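Major capsid protein P2 (Pseudoalteromonas phage pm2, PDB 2VVF) forms the icosahedral capsid shell of a lipid-containing marine bacteriophage, assembling as trimers of a double jelly-roll subunit. Local coordinates at residues A[141-146]-A[259-264]. Numbering follows the deposited sequence.
With CA (calcium ion), chain G.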
ATOM      1  N   PRO A 141     -21.512 -18.868  -2.227  1.00 31.03           N
ATOM      2  CA  PRO A 141     -21.047 -17.976  -3.281  1.00 30.83           C
ATOM      3  C   PRO A 141     -21.076 -16.536  -2.769  1.00 34.60           C
ATOM      4  O   PRO A 141     -20.100 -15.801  -2.905  1.00 34.46           O
ATOM      5  CB  PRO A 141     -22.085 -18.184  -4.381  1.00 32.56           C
ATOM      6  CG  PRO A 141     -22.490 -19.616  -4.226  1.00 36.89           C
ATOM      7  CD  PRO A 141     -22.311 -19.982  -2.767  1.00 32.47           C
ATOM      8  N   SER A 142     -22.182 -16.164  -2.133  1.00 30.76           N
ATOM      9  CA  SER A 142     -22.331 -14.840  -1.537  1.00 30.39           C
ATOM     10  C   SER A 142     -21.948 -13.685  -2.468  1.00 33.54           C
ATOM     11  O   SER A 142     -22.233 -13.719  -3.666  1.00 32.54           O
ATOM     12  CB  SER A 142     -21.540 -14.766  -0.229  1.00 34.13           C
ATOM     13  OG  SER A 142     -21.633 -13.482   0.361  1.00 44.87           O
ATOM     14  N   TRP A 143     -21.322 -12.656  -1.902  1.00 30.38           N
ATOM     15  CA  TRP A 143     -20.909 -11.479  -2.665  1.00 30.27           C
ATOM     16  C   TRP A 143     -19.869 -11.820  -3.727  1.00 32.07           C
ATOM     17  O   TRP A 143     -18.771 -12.275  -3.410  1.00 31.57           O
ATOM     18  CB  TRP A 143     -20.374 -10.390  -1.732  1.00 29.51           C
ATOM     19  CG  TRP A 143     -21.393  -9.347  -1.399  1.00 31.29           C
ATOM     20  CD1 TRP A 143     -22.243  -9.343  -0.330  1.00 33.88           C
ATOM     21  CD2 TRP A 143     -21.707  -8.179  -2.167  1.00 30.89           C
ATOM     22  NE1 TRP A 143     -23.060  -8.236  -0.380  1.00 33.70           N
ATOM     23  CE2 TRP A 143     -22.752  -7.508  -1.500  1.00 35.08           C
ATOM     24  CE3 TRP A 143     -21.198  -7.630  -3.347  1.00 32.50           C
ATOM     25  CZ2 TRP A 143     -23.295  -6.317  -1.973  1.00 34.42           C
ATOM     26  CZ3 TRP A 143     -21.742  -6.449  -3.817  1.00 34.09           C
ATOM     27  CH2 TRP A 143     -22.779  -5.804  -3.130  1.00 34.73           C
ATOM     28  N   LEU A 144     -20.217 -11.583  -4.986  1.00 26.94           N
ATOM     29  CA  LEU A 144     -19.323 -11.875  -6.100  1.00 26.08           C
ATOM     30  C   LEU A 144     -19.305 -10.729  -7.106  1.00 29.02           C
ATOM     31  O   LEU A 144     -20.252  -9.949  -7.190  1.00 28.44           O
ATOM     32  CB  LEU A 144     -19.783 -13.152  -6.812  1.00 26.03           C
ATOM     33  CG  LEU A 144     -19.076 -14.475  -6.504  1.00 30.62           C
ATOM     34  CD1 LEU A 144     -18.445 -14.459  -5.127  1.00 30.74           C
ATOM     35  CD2 LEU A 144     -20.047 -15.638  -6.638  1.00 33.05           C
ATOM     36  N   THR A 145     -18.229 -10.652  -7.885  1.00 25.19           N
ATOM     37  CA  THR A 145     -18.104  -9.652  -8.941  1.00 24.62           C
ATOM     38  C   THR A 145     -18.665 -10.280 -10.213  1.00 28.01           C
ATOM     39  O   THR A 145     -18.297 -11.399 -10.572  1.00 27.41           O
ATOM     40  CB  THR A 145     -16.637  -9.227  -9.151  1.00 30.88           C
ATOM     41  OG1 THR A 145     -16.159  -8.544  -7.987  1.00 30.05           O
ATOM     42  CG2 THR A 145     -16.516  -8.310 -10.358  1.00 28.60           C
ATOM     43  N   MET A 146     -19.574  -9.574 -10.879  1.00 24.25           N
ATOM     44  CA  MET A 146     -20.186 -10.095 -12.095  1.00 23.66           C
ATOM     45  C   MET A 146     -19.896  -9.211 -13.299  1.00 26.48           C
ATOM     46  O   MET A 146     -20.598  -8.233 -13.549  1.00 26.19           O
ATOM     47  CB  MET A 146     -21.694 -10.274 -11.902  1.00 25.99           C
ATOM     48  CG  MET A 146     -22.050 -11.354 -10.897  1.00 29.64           C
ATOM     49  SD  MET A 146     -23.531 -10.973  -9.956  1.00 33.91           S
ATOM     50  CE  MET A 146     -23.316 -12.053  -8.526  1.00 30.54           C
ATOM     51  N   GLU A 259     -18.945  -3.812 -14.370  1.00 23.93           N
ATOM     52  CA  GLU A 259     -18.602  -4.678 -13.251  1.00 23.52           C
ATOM     53  C   GLU A 259     -19.680  -4.583 -12.181  1.00 27.30           C
ATOM     54  O   GLU A 259     -19.684  -3.657 -11.370  1.00 26.86           O
ATOM     55  CB  GLU A 259     -17.247  -4.282 -12.663  1.00 24.77           C
ATOM     56  CG  GLU A 259     -16.066  -4.578 -13.571  1.00 33.83           C
ATOM     57  CD  GLU A 259     -14.736  -4.275 -12.910  1.00 51.66           C
ATOM     58  OE1 GLU A 259     -14.316  -5.056 -12.031  1.00 48.07           O
ATOM     59  OE2 GLU A 259     -14.116  -3.250 -13.263  1.00 42.77           O
ATOM     60  N   TYR A 260     -20.609  -5.532 -12.199  1.00 23.75           N
ATOM     61  CA  TYR A 260     -21.690  -5.557 -11.225  1.00 23.42           C
ATOM     62  C   TYR A 260     -21.226  -6.262  -9.956  1.00 27.04           C
ATOM     63  O   TYR A 260     -20.195  -6.934  -9.947  1.00 26.41           O
ATOM     64  CB  TYR A 260     -22.913  -6.279 -11.797  1.00 24.47           C
ATOM     65  CG  TYR A 260     -23.640  -5.508 -12.876  1.00 25.97           C
ATOM     66  CD1 TYR A 260     -24.582  -4.542 -12.550  1.00 27.79           C
ATOM     67  CD2 TYR A 260     -23.402  -5.766 -14.221  1.00 26.65           C
ATOM     68  CE1 TYR A 260     -25.257  -3.846 -13.535  1.00 28.52           C
ATOM     69  CE2 TYR A 260     -24.073  -5.074 -15.210  1.00 27.39           C
ATOM     70  CZ  TYR A 260     -24.996  -4.115 -14.863  1.00 34.29           C
ATOM     71  OH  TYR A 260     -25.662  -3.425 -15.847  1.00 34.53           O
ATOM     72  N   MET A 261     -22.003  -6.111  -8.890  1.00 23.79           N
ATOM     73  CA  MET A 261     -21.696  -6.738  -7.611  1.00 23.78           C
ATOM     74  C   MET A 261     -22.993  -7.041  -6.872  1.00 28.46           C
ATOM     75  O   MET A 261     -23.947  -6.267  -6.933  1.00 27.77           O
ATOM     76  CB  MET A 261     -20.839  -5.806  -6.751  1.00 26.01           C
ATOM     77  CG  MET A 261     -19.401  -5.654  -7.208  1.00 29.47           C
ATOM     78  SD  MET A 261     -18.492  -4.502  -6.157  1.00 33.51           S
ATOM     79  CE  MET A 261     -19.694  -3.191  -5.969  1.00 30.12           C
ATOM     80  N   GLY A 262     -23.017  -8.157  -6.155  1.00 25.99           N
ATOM     81  CA  GLY A 262     -24.195  -8.541  -5.393  1.00 26.25           C
ATOM     82  C   GLY A 262     -24.056  -9.968  -4.870  1.00 31.19           C
ATOM     83  O   GLY A 262     -23.157 -10.694  -5.268  1.00 30.75           O
ATOM     84  N   VAL A 263     -24.937 -10.349  -3.957  1.00 28.77           N
ATOM     85  CA  VAL A 263     -24.974 -11.685  -3.378  1.00 29.06           C
ATOM     86  C   VAL A 263     -25.539 -12.603  -4.444  1.00 34.41           C
ATOM     87  O   VAL A 263     -26.670 -12.427  -4.915  1.00 33.86           O
ATOM     88  CB  VAL A 263     -25.842 -11.732  -2.086  1.00 32.78           C
ATOM     89  CG1 VAL A 263     -25.967 -13.133  -1.563  1.00 32.58           C
ATOM     90  CG2 VAL A 263     -25.310 -10.774  -1.020  1.00 32.55           C
ATOM     91  N   TRP A 264     -24.722 -13.565  -4.846  1.00 32.21           N
ATOM     92  CA  TRP A 264     -25.122 -14.506  -5.869  1.00 32.55           C
ATOM     93  C   TRP A 264     -26.389 -15.255  -5.486  1.00 37.93           C
ATOM     94  O   TRP A 264     -26.535 -15.732  -4.360  1.00 37.47           O
ATOM     95  CB  TRP A 264     -23.995 -15.488  -6.177  1.00 31.35           C
ATOM     96  CG  TRP A 264     -24.298 -16.369  -7.350  1.00 31.90           C
ATOM     97  CD1 TRP A 264     -24.121 -16.067  -8.670  1.00 35.24           C
ATOM     98  CD2 TRP A 264     -24.865 -17.686  -7.313  1.00 32.10           C
ATOM     99  NE1 TRP A 264     -24.528 -17.119  -9.456  1.00 34.52           N
ATOM    100  CE2 TRP A 264     -24.987 -18.126  -8.648  1.00 35.89           C
ATOM    101  CE3 TRP A 264     -25.272 -18.539  -6.281  1.00 33.18           C
ATOM    102  CZ2 TRP A 264     -25.499 -19.380  -8.977  1.00 35.16           C
ATOM    103  CZ3 TRP A 264     -25.781 -19.783  -6.611  1.00 34.70           C
ATOM    104  CH2 TRP A 264     -25.891 -20.191  -7.947  1.00 35.24           C
TER
HETATM  105 CA    CA G1270     -18.145 -14.427  -1.808  1.00 31.40          CA
HETATM  106  O   HOH W   1     -24.978 -17.268  -2.182  1.00 15.97           O
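M146 and Y260 pair closely as antiparallel partners: M146 N donates to Y260 O (2.9 Å, nearly straight) and Y260 N returns the bond to M146 O, each donor standing well above the plane of the carbonyl that accepts it. L144 and G262 form the next hydrogen-bonded pair, less evenly, since L144 N reaches G262 O at 3.1 Å whereas the bond from G262 N to L144 O is weak. Beyond it W264 N points straight at S142 O (2.8 Å, 177° at the hydrogen), and a water joins S142 N to W264 O.

Two tryptophans, one from each segment, carry the side-chain packing. On the face of W143, T145, M261 and V263, the W143 indole folds across the neighbouring strand, and G262 CA sits over the face of the six-membered ring of W143, 3.7 Å from the ring centroid, in a CH-pi contact. V263 CG2 lies against the pyrrole side of the indole, 3.5 Å from NE1. With CG anti to its backbone N (chi1 -173°), the W264 ring is carried over to P141 and M146, on the side of L144; its CE3 meets P141 CG at 3.6 Å, L144 CD2 approaches W264 CB, and M146 CE reaches the ring edge near CD1. L51 and L56 extend this apolar cluster.

The calcium ion is bound by P141 O (2.6 Å) and W143 O, the carbonyls before and after S142 in sequence, and by A105 O. The contact thus joins strands 143-154 and 252-263, near the start and end of the C-terminal jelly roll, while the ion ties the entry to that domain to a loop of the N-terminal one, within the double jelly-roll fold of this capsid protein.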